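Local coordinates for protein cystalysin (Treponema denticola, PDB 1C7N) that binds pyridoxal-5'-phosphate and belongs to the class I and II aminotransferase family of vitamin B6-dependent, fold-type I enzymes, at residues T6-R11 with E32-S37; D20-Y23 with E28-N31; I296-K301 with A374-I379. All coordinates share one frame; numbering follows the deposited sequence.

The three contacts lie on one side of the chain's centre, with contact 1 in the middle. Contact 2 falls within the chain loop that contact 1 closes; their centres are about 11 Å apart and they meet where Met22 SD packs against Pro35 CD at 3.6 Å. Contact 3, centred about 12 Å from contact 1 on the other flank, touches it through Val378 CG2 and Lys8 CG, 3.8 Å apart. Contacts 2 and 3 do not touch: their centres are about 22 Å apart and their nearest atoms about 10 Å. None of the residues that line the pyridoxal-5'-phosphate pocket belongs to any of the six segments.

Contact 1 (T6-R11 with E32-S37); sequences TTKISR and EVVPLS
Lys8 reaches across to the chain at Glu32 and Val34, and nearly everything that 6-11 and 32-37 share depends on this one side chain. With chi1 at -177° and every later torsion also near 180°, it is a fully extended rod, long enough to carry its ammonium group to the backbone on the far side. There NZ donates to the carbonyl O of Glu32 at 2.9 Å. The nitrogen lies in the carbonyl plane on a lone pair, at a C=O...N angle of 130°.

The closely packed part lies alongside this bond. Lys8 CE comes 3.9 Å from Val34 CG2 as the two side chains run past each other in opposite directions, so the end of the aliphatic chain, at CE, rests on the buried valine while the charged tip goes on to the oxygen. Val378 of helix 376-393 touches both Lys8 and Val34, adding a third apolar surface.

The Glu32 side is looser and faces solvent. Of its side chain, only CB comes near the lysine, 4.0 Å from NZ, and the chain then bends at chi2, leaving OE1 6.7 Å from NZ with no salt bridge between them. An exposed position suits a glutamate, whose carboxylate can remain hydrated. The carboxylate that does pair with Lys8 is Glu381, on helix 376-393.

Two unlike acceptors thus hold NZ, a neutral peptide oxygen and a charged carboxylate. The pairing would be expected to favour the protonated lysine and ties the N-terminal segment both to the loop after helix 17-25 and to the C-terminal helix.

Contact 2 (D20-Y23 with E28-N31); sequences DLMY and EVGN
The backbone N of Gly30, hydrogen-bonded to Gln351 OE1, holds the chain to Gln351 just after Val29, the residue whose two methyls meet Met22 and Tyr23. Across the segments themselves the contact is wholly apolar.

Val29 points its CB toward helix 17-25 and divides its branches between two partners. CG1, placed between the backbone N and the carbonyl carbon (chi1 65°), meets the Tyr23 ring obliquely, 3.4 Å from CD2 and 3.5 Å from CE2. CG2 lies 4.1 Å from Met22 SD. Both side chains cross the valine at about a right angle. Met22 bends at chi3 (67°), which sets its CE 3.7 Å above the plane of the Tyr23 ring, offset toward the rim, so neighbouring residues of the helix pack on each other as well as on Val29.

The chain leaves helix 17-25 and turns back so that Val29 packs on it, with four residues between the two segments. A beta-branched valine suits the place because its two methyls can serve two partners at once, and a flexible thioether adapts to its surroundings, where Pro35 and Phe353 also touch Met22. With no polar bond between the segments, cohesion between them probably comes mainly from dispersion and the burial of apolar surface.

Contact 3 (I296-K301 with A374-I379); sequences IKVIDK and APSSVI
Van der Waals contact is made by Val298, which provides the direct approaches within 4.5 Å between 296-301 and the residues at the start of helix 376-393. Val298 CG1, anti to its own backbone nitrogen (chi1 179°), extends from helix 289-313 toward two oxygens, lying 4.0 Å from the carbonyl O of Ala374 and 4.1 Å from Ser376 OG. The nearest CA atoms, those of Val298 and Ser376, are 7.2 Å apart. A valine suits this place because its short branch can face both oxygens without competing for their polar bonds; Phe5 touches it too. Lys301 starts toward the other segment before its end leads away.

Hydrogen bonding comes from Asn302, one turn further along the same helix. Its amide serves both oxygens: ND2 is bonded to Ala374 O and OD1 to Ser376 OG, so a single planar group bridges a backbone carbonyl and a side-chain hydroxyl. Ser376 turns its OG toward that helix with chi1 at -62°, and the small side chain is consistent with the close approach of the two backbones; Ile305 packs against it as well.

In the fold-type I architecture of this family, the smaller domain is built around C-terminal elements such as these. Helix 376-393 starts shortly after strand 367-371 of a three-stranded antiparallel sheet, and helix 289-313 packs against the first turn of helix 376-393.

Backbone bonding orders the helix start. Pro375 is the N-cap, where the missing N-H costs no hydrogen bond of the helix, and its O accepts from Ile379 N at 3.1 Å and, weakly, from Val378 N. Ile379 turns its side chain to Asn302 and Val306 of helix 289-313.

Contact 1 (T6-R11 with E32-S37)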
loop_
_atom_site.group_PDB
_atom_site.type_symbol
_atom_site.label_atom_id
_atom_site.label_comp_id
_atom_site.label_asym_id
_atom_site.label_seq_id
_atom_site.Cartn_x
_atom_site.Cartn_y
_atom_site.Cartn_z
ATOM N N THR A 6 18.943 -22.051 10.349
ATOM C CA THR A 6 18.765 -23.208 11.207
ATOM C C THR A 6 17.878 -23.017 12.437
ATOM O O THR A 6 17.279 -23.973 12.917
ATOM C CB THR A 6 20.131 -23.729 11.675
ATOM O OG1 THR A 6 20.831 -22.675 12.347
ATOM C CG2 THR A 6 20.958 -24.197 10.483
ATOM N N THR A 7 17.801 -21.801 12.963
ATOM C CA THR A 7 16.975 -21.562 14.138
ATOM C C THR A 7 15.500 -21.780 13.828
ATOM O O THR A 7 14.968 -21.205 12.880
ATOM C CB THR A 7 17.122 -20.121 14.665
ATOM O OG1 THR A 7 18.471 -19.896 15.091
ATOM C CG2 THR A 7 16.168 -19.890 15.838
ATOM N N LYS A 8 14.843 -22.605 14.635
ATOM C CA LYS A 8 13.421 -22.869 14.458
ATOM C C LYS A 8 12.656 -21.740 15.144
ATOM O O LYS A 8 12.642 -21.646 16.371
ATOM C CB LYS A 8 13.045 -24.213 15.092
ATOM C CG LYS A 8 11.591 -24.610 14.892
ATOM C CD LYS A 8 11.274 -25.960 15.533
ATOM C CE LYS A 8 9.821 -26.345 15.274
ATOM N NZ LYS A 8 9.431 -27.615 15.939
ATOM N N ILE A 9 12.022 -20.884 14.350
ATOM C CA ILE A 9 11.277 -19.757 14.899
ATOM C C ILE A 9 9.789 -20.059 15.018
ATOM O O ILE A 9 9.290 -21.025 14.447
ATOM C CB ILE A 9 11.445 -18.492 14.019
ATOM C CG1 ILE A 9 10.775 -18.710 12.660
ATOM C CG2 ILE A 9 12.924 -18.183 13.828
ATOM C CD1 ILE A 9 10.855 -17.515 11.726
ATOM N N SER A 10 9.091 -19.220 15.775
ATOM C CA SER A 10 7.654 -19.363 15.964
ATOM C C SER A 10 6.995 -18.036 15.629
ATOM O O SER A 10 7.485 -16.977 16.024
ATOM C CB SER A 10 7.330 -19.736 17.411
ATOM O OG SER A 10 5.930 -19.689 17.643
ATOM N N ARG A 11 5.891 -18.091 14.892
ATOM C CA ARG A 11 5.168 -16.882 14.524
ATOM C C ARG A 11 3.725 -16.925 15.007
ATOM O O ARG A 11 2.842 -16.282 14.437
ATOM C CB ARG A 11 5.223 -16.661 13.007
ATOM C CG ARG A 11 6.567 -16.111 12.543
ATOM C CD ARG A 11 6.435 -15.360 11.227
ATOM N NE ARG A 11 6.295 -16.275 10.111
ATOM C CZ ARG A 11 5.820 -15.941 8.918
ATOM N NH1 ARG A 11 5.425 -14.698 8.671
ATOM N NH2 ARG A 11 5.737 -16.861 7.975
ATOM N N GLU A 32 4.612 -27.608 18.389
ATOM C CA GLU A 32 5.842 -27.853 17.645
ATOM C C GLU A 32 5.644 -27.760 16.131
ATOM O O GLU A 32 6.613 -27.755 15.365
ATOM C CB GLU A 32 6.393 -29.240 17.990
ATOM C CG GLU A 32 5.734 -30.397 17.219
ATOM C CD GLU A 32 4.345 -30.770 17.724
ATOM O OE1 GLU A 32 3.715 -29.961 18.437
ATOM O OE2 GLU A 32 3.878 -31.882 17.388
ATOM N N VAL A 33 4.388 -27.684 15.704
ATOM C CA VAL A 33 4.061 -27.620 14.283
ATOM C C VAL A 33 4.342 -26.279 13.613
ATOM O O VAL A 33 4.093 -25.218 14.184
ATOM C CB VAL A 33 2.576 -27.989 14.053
ATOM C CG1 VAL A 33 2.226 -27.889 12.563
ATOM C CG2 VAL A 33 2.318 -29.399 14.563
ATOM N N VAL A 34 4.867 -26.346 12.393
ATOM C CA VAL A 34 5.170 -25.166 11.584
ATOM C C VAL A 34 4.459 -25.350 10.241
ATOM O O VAL A 34 4.636 -26.374 9.574
ATOM C CB VAL A 34 6.687 -25.026 11.301
ATOM C CG1 VAL A 34 6.921 -23.930 10.276
ATOM C CG2 VAL A 34 7.445 -24.721 12.586
ATOM N N PRO A 35 3.650 -24.362 9.823
ATOM C CA PRO A 35 2.935 -24.466 8.547
ATOM C C PRO A 35 3.884 -24.357 7.347
ATOM O O PRO A 35 4.854 -23.597 7.384
ATOM C CB PRO A 35 1.936 -23.315 8.628
ATOM C CG PRO A 35 2.698 -22.270 9.404
ATOM C CD PRO A 35 3.357 -23.083 10.500
ATOM N N LEU A 36 3.614 -25.128 6.294
ATOM C CA LEU A 36 4.450 -25.112 5.090
ATOM C C LEU A 36 3.551 -24.772 3.907
ATOM O O LEU A 36 3.664 -25.353 2.823
ATOM C CB LEU A 36 5.103 -26.487 4.882
ATOM C CG LEU A 36 5.887 -27.063 6.072
ATOM C CD1 LEU A 36 6.343 -28.492 5.759
ATOM C CD2 LEU A 36 7.087 -26.166 6.388
ATOM N N SER A 37 2.670 -23.801 4.130
ATOM C CA SER A 37 1.687 -23.376 3.141
ATOM C C SER A 37 1.997 -22.075 2.388
ATOM O O SER A 37 2.695 -22.079 1.376
ATOM C CB SER A 37 0.334 -23.239 3.840
ATOM O OG SER A 37 0.466 -22.373 4.963
#

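Contact 2 (D20-Y23 with E28-N31)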
loop_
_atom_site.group_PDB
_atom_site.type_symbol
_atom_site.label_atom_id
_atom_site.label_comp_id
_atom_site.label_asym_id
_atom_site.label_seq_id
_atom_site.Cartn_x
_atom_site.Cartn_y
_atom_site.Cartn_z
ATOM N N ASP A 20 -1.889 -17.862 11.501
ATOM C CA ASP A 20 -3.249 -17.724 12.015
ATOM C C ASP A 20 -4.173 -18.653 11.223
ATOM O O ASP A 20 -5.141 -19.189 11.765
ATOM C CB ASP A 20 -3.733 -16.274 11.905
ATOM C CG ASP A 20 -2.935 -15.321 12.789
ATOM O OD1 ASP A 20 -2.231 -15.795 13.709
ATOM O OD2 ASP A 20 -3.022 -14.094 12.568
ATOM N N LEU A 21 -3.861 -18.848 9.946
ATOM C CA LEU A 21 -4.663 -19.720 9.096
ATOM C C LEU A 21 -4.581 -21.156 9.588
ATOM O O LEU A 21 -5.579 -21.878 9.600
ATOM C CB LEU A 21 -4.186 -19.646 7.639
ATOM C CG LEU A 21 -4.861 -20.627 6.669
ATOM C CD1 LEU A 21 -6.367 -20.431 6.718
ATOM C CD2 LEU A 21 -4.338 -20.414 5.249
ATOM N N MET A 22 -3.383 -21.568 9.993
ATOM C CA MET A 22 -3.163 -22.919 10.488
ATOM C C MET A 22 -3.992 -23.169 11.741
ATOM O O MET A 22 -4.718 -24.160 11.829
ATOM C CB MET A 22 -1.676 -23.133 10.793
ATOM C CG MET A 22 -1.359 -24.404 11.567
ATOM S SD MET A 22 0.412 -24.586 11.882
ATOM C CE MET A 22 0.711 -23.245 13.006
ATOM N N TYR A 23 -3.887 -22.265 12.710
ATOM C CA TYR A 23 -4.634 -22.412 13.955
ATOM C C TYR A 23 -6.137 -22.384 13.712
ATOM O O TYR A 23 -6.899 -23.050 14.416
ATOM C CB TYR A 23 -4.237 -21.314 14.950
ATOM C CG TYR A 23 -2.813 -21.446 15.451
ATOM C CD1 TYR A 23 -1.827 -20.529 15.079
ATOM C CD2 TYR A 23 -2.442 -22.511 16.271
ATOM C CE1 TYR A 23 -0.508 -20.673 15.509
ATOM C CE2 TYR A 23 -1.123 -22.665 16.706
ATOM C CZ TYR A 23 -0.164 -21.745 16.322
ATOM O OH TYR A 23 1.137 -21.905 16.750
ATOM N N GLU A 28 -6.432 -27.584 17.357
ATOM C CA GLU A 28 -5.716 -28.571 18.163
ATOM C C GLU A 28 -4.276 -28.809 17.718
ATOM O O GLU A 28 -3.581 -29.647 18.293
ATOM C CB GLU A 28 -6.463 -29.909 18.145
ATOM C CG GLU A 28 -7.684 -29.993 19.056
ATOM C CD GLU A 28 -8.650 -28.845 18.864
ATOM O OE1 GLU A 28 -8.462 -27.792 19.511
ATOM O OE2 GLU A 28 -9.594 -28.989 18.059
ATOM N N VAL A 29 -3.823 -28.078 16.703
ATOM C CA VAL A 29 -2.463 -28.247 16.198
ATOM C C VAL A 29 -1.425 -28.138 17.316
ATOM O O VAL A 29 -1.510 -27.259 18.177
ATOM C CB VAL A 29 -2.146 -27.203 15.098
ATOM C CG1 VAL A 29 -2.150 -25.801 15.680
ATOM C CG2 VAL A 29 -0.809 -27.510 14.463
ATOM N N GLY A 30 -0.448 -29.040 17.301
ATOM C CA GLY A 30 0.589 -29.026 18.322
ATOM C C GLY A 30 1.430 -27.762 18.295
ATOM O O GLY A 30 1.494 -27.074 17.274
ATOM N N ASN A 31 2.083 -27.454 19.414
ATOM C CA ASN A 31 2.920 -26.257 19.505
ATOM C C ASN A 31 4.223 -26.380 18.708
ATOM O O ASN A 31 4.860 -25.377 18.387
ATOM C CB ASN A 31 3.253 -25.952 20.969
ATOM C CG ASN A 31 2.013 -25.793 21.833
ATOM O OD1 ASN A 31 1.244 -26.740 22.019
ATOM N ND2 ASN A 31 1.813 -24.593 22.369
#

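Contact 3 (I296-K301 with A374-I379)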
loop_
_atom_site.group_PDB
_atom_site.type_symbol
_atom_site.label_atom_id
_atom_site.label_comp_id
_atom_site.label_asym_id
_atom_site.label_seq_id
_atom_site.Cartn_x
_atom_site.Cartn_y
_atom_site.Cartn_z
ATOM N N ILE A 296 19.150 -20.092 -1.115
ATOM C CA ILE A 296 18.943 -21.005 -2.231
ATOM C C ILE A 296 19.575 -22.369 -1.950
ATOM O O ILE A 296 19.019 -23.408 -2.309
ATOM C CB ILE A 296 19.520 -20.407 -3.538
ATOM C CG1 ILE A 296 18.653 -19.227 -3.984
ATOM C CG2 ILE A 296 19.551 -21.459 -4.636
ATOM C CD1 ILE A 296 19.227 -18.447 -5.154
ATOM N N LYS A 297 20.736 -22.369 -1.303
ATOM C CA LYS A 297 21.406 -23.622 -0.971
ATOM C C LYS A 297 20.526 -24.462 -0.050
ATOM O O LYS A 297 20.347 -25.656 -0.276
ATOM C CB LYS A 297 22.757 -23.353 -0.300
ATOM C CG LYS A 297 23.823 -22.866 -1.267
ATOM C CD LYS A 297 25.153 -22.622 -0.567
ATOM C CE LYS A 297 26.246 -22.313 -1.579
ATOM N NZ LYS A 297 26.402 -23.431 -2.556
ATOM N N VAL A 298 19.966 -23.835 0.981
ATOM C CA VAL A 298 19.097 -24.553 1.913
ATOM C C VAL A 298 17.839 -25.086 1.214
ATOM O O VAL A 298 17.402 -26.216 1.474
ATOM C CB VAL A 298 18.680 -23.648 3.091
ATOM C CG1 VAL A 298 17.766 -24.409 4.032
ATOM C CG2 VAL A 298 19.927 -23.167 3.839
ATOM N N ILE A 299 17.263 -24.274 0.327
ATOM C CA ILE A 299 16.067 -24.671 -0.409
ATOM C C ILE A 299 16.382 -25.890 -1.265
ATOM O O ILE A 299 15.617 -26.852 -1.296
ATOM C CB ILE A 299 15.569 -23.524 -1.313
ATOM C CG1 ILE A 299 15.152 -22.339 -0.439
ATOM C CG2 ILE A 299 14.390 -23.995 -2.161
ATOM C CD1 ILE A 299 14.891 -21.065 -1.208
ATOM N N ASP A 300 17.518 -25.844 -1.955
ATOM C CA ASP A 300 17.955 -26.952 -2.802
ATOM C C ASP A 300 18.135 -28.201 -1.922
ATOM O O ASP A 300 17.751 -29.315 -2.309
ATOM C CB ASP A 300 19.262 -26.559 -3.508
ATOM C CG ASP A 300 19.797 -27.648 -4.430
ATOM O OD1 ASP A 300 19.002 -28.360 -5.074
ATOM O OD2 ASP A 300 21.030 -27.773 -4.526
ATOM N N LYS A 301 18.714 -28.021 -0.738
ATOM C CA LYS A 301 18.892 -29.151 0.177
ATOM C C LYS A 301 17.529 -29.725 0.570
ATOM O O LYS A 301 17.333 -30.945 0.575
ATOM C CB LYS A 301 19.650 -28.719 1.445
ATOM C CG LYS A 301 21.154 -28.506 1.251
ATOM C CD LYS A 301 21.864 -29.821 0.917
ATOM C CE LYS A 301 23.385 -29.681 0.933
ATOM N NZ LYS A 301 23.886 -28.722 -0.092
ATOM N N ALA A 374 12.253 -23.156 4.936
ATOM C CA ALA A 374 12.281 -23.383 6.372
ATOM C C ALA A 374 13.554 -24.156 6.691
ATOM O O ALA A 374 14.219 -24.665 5.782
ATOM C CB ALA A 374 11.054 -24.189 6.797
ATOM N N PRO A 375 13.932 -24.236 7.978
ATOM C CA PRO A 375 15.148 -24.980 8.316
ATOM C C PRO A 375 14.968 -26.447 7.938
ATOM O O PRO A 375 13.868 -26.997 8.058
ATOM C CB PRO A 375 15.264 -24.784 9.824
ATOM C CG PRO A 375 14.666 -23.416 10.028
ATOM C CD PRO A 375 13.430 -23.491 9.149
ATOM N N SER A 376 16.046 -27.074 7.475
ATOM C CA SER A 376 15.997 -28.475 7.082
ATOM C C SER A 376 15.425 -29.342 8.213
ATOM O O SER A 376 14.610 -30.239 7.975
ATOM C CB SER A 376 17.405 -28.944 6.695
ATOM O OG SER A 376 17.891 -28.205 5.583
ATOM N N SER A 377 15.841 -29.065 9.446
ATOM C CA SER A 377 15.354 -29.826 10.595
ATOM C C SER A 377 13.840 -29.721 10.700
ATOM O O SER A 377 13.168 -30.679 11.094
ATOM C CB SER A 377 15.983 -29.305 11.886
ATOM O OG SER A 377 15.617 -27.956 12.117
ATOM N N VAL A 378 13.303 -28.553 10.353
ATOM C CA VAL A 378 11.861 -28.332 10.417
ATOM C C VAL A 378 11.159 -29.154 9.352
ATOM O O VAL A 378 10.098 -29.724 9.604
ATOM C CB VAL A 378 11.507 -26.837 10.235
ATOM C CG1 VAL A 378 10.006 -26.676 10.068
ATOM C CG2 VAL A 378 11.979 -26.043 11.446
ATOM N N ILE A 379 11.754 -29.217 8.164
ATOM C CA ILE A 379 11.186 -30.000 7.071
ATOM C C ILE A 379 11.173 -31.479 7.483
ATOM O O ILE A 379 10.209 -32.202 7.219
ATOM C CB ILE A 379 12.016 -29.841 5.766
ATOM C CG1 ILE A 379 12.025 -28.376 5.312
ATOM C CG2 ILE A 379 11.429 -30.720 4.660
ATOM C CD1 ILE A 379 10.662 -27.815 4.963
#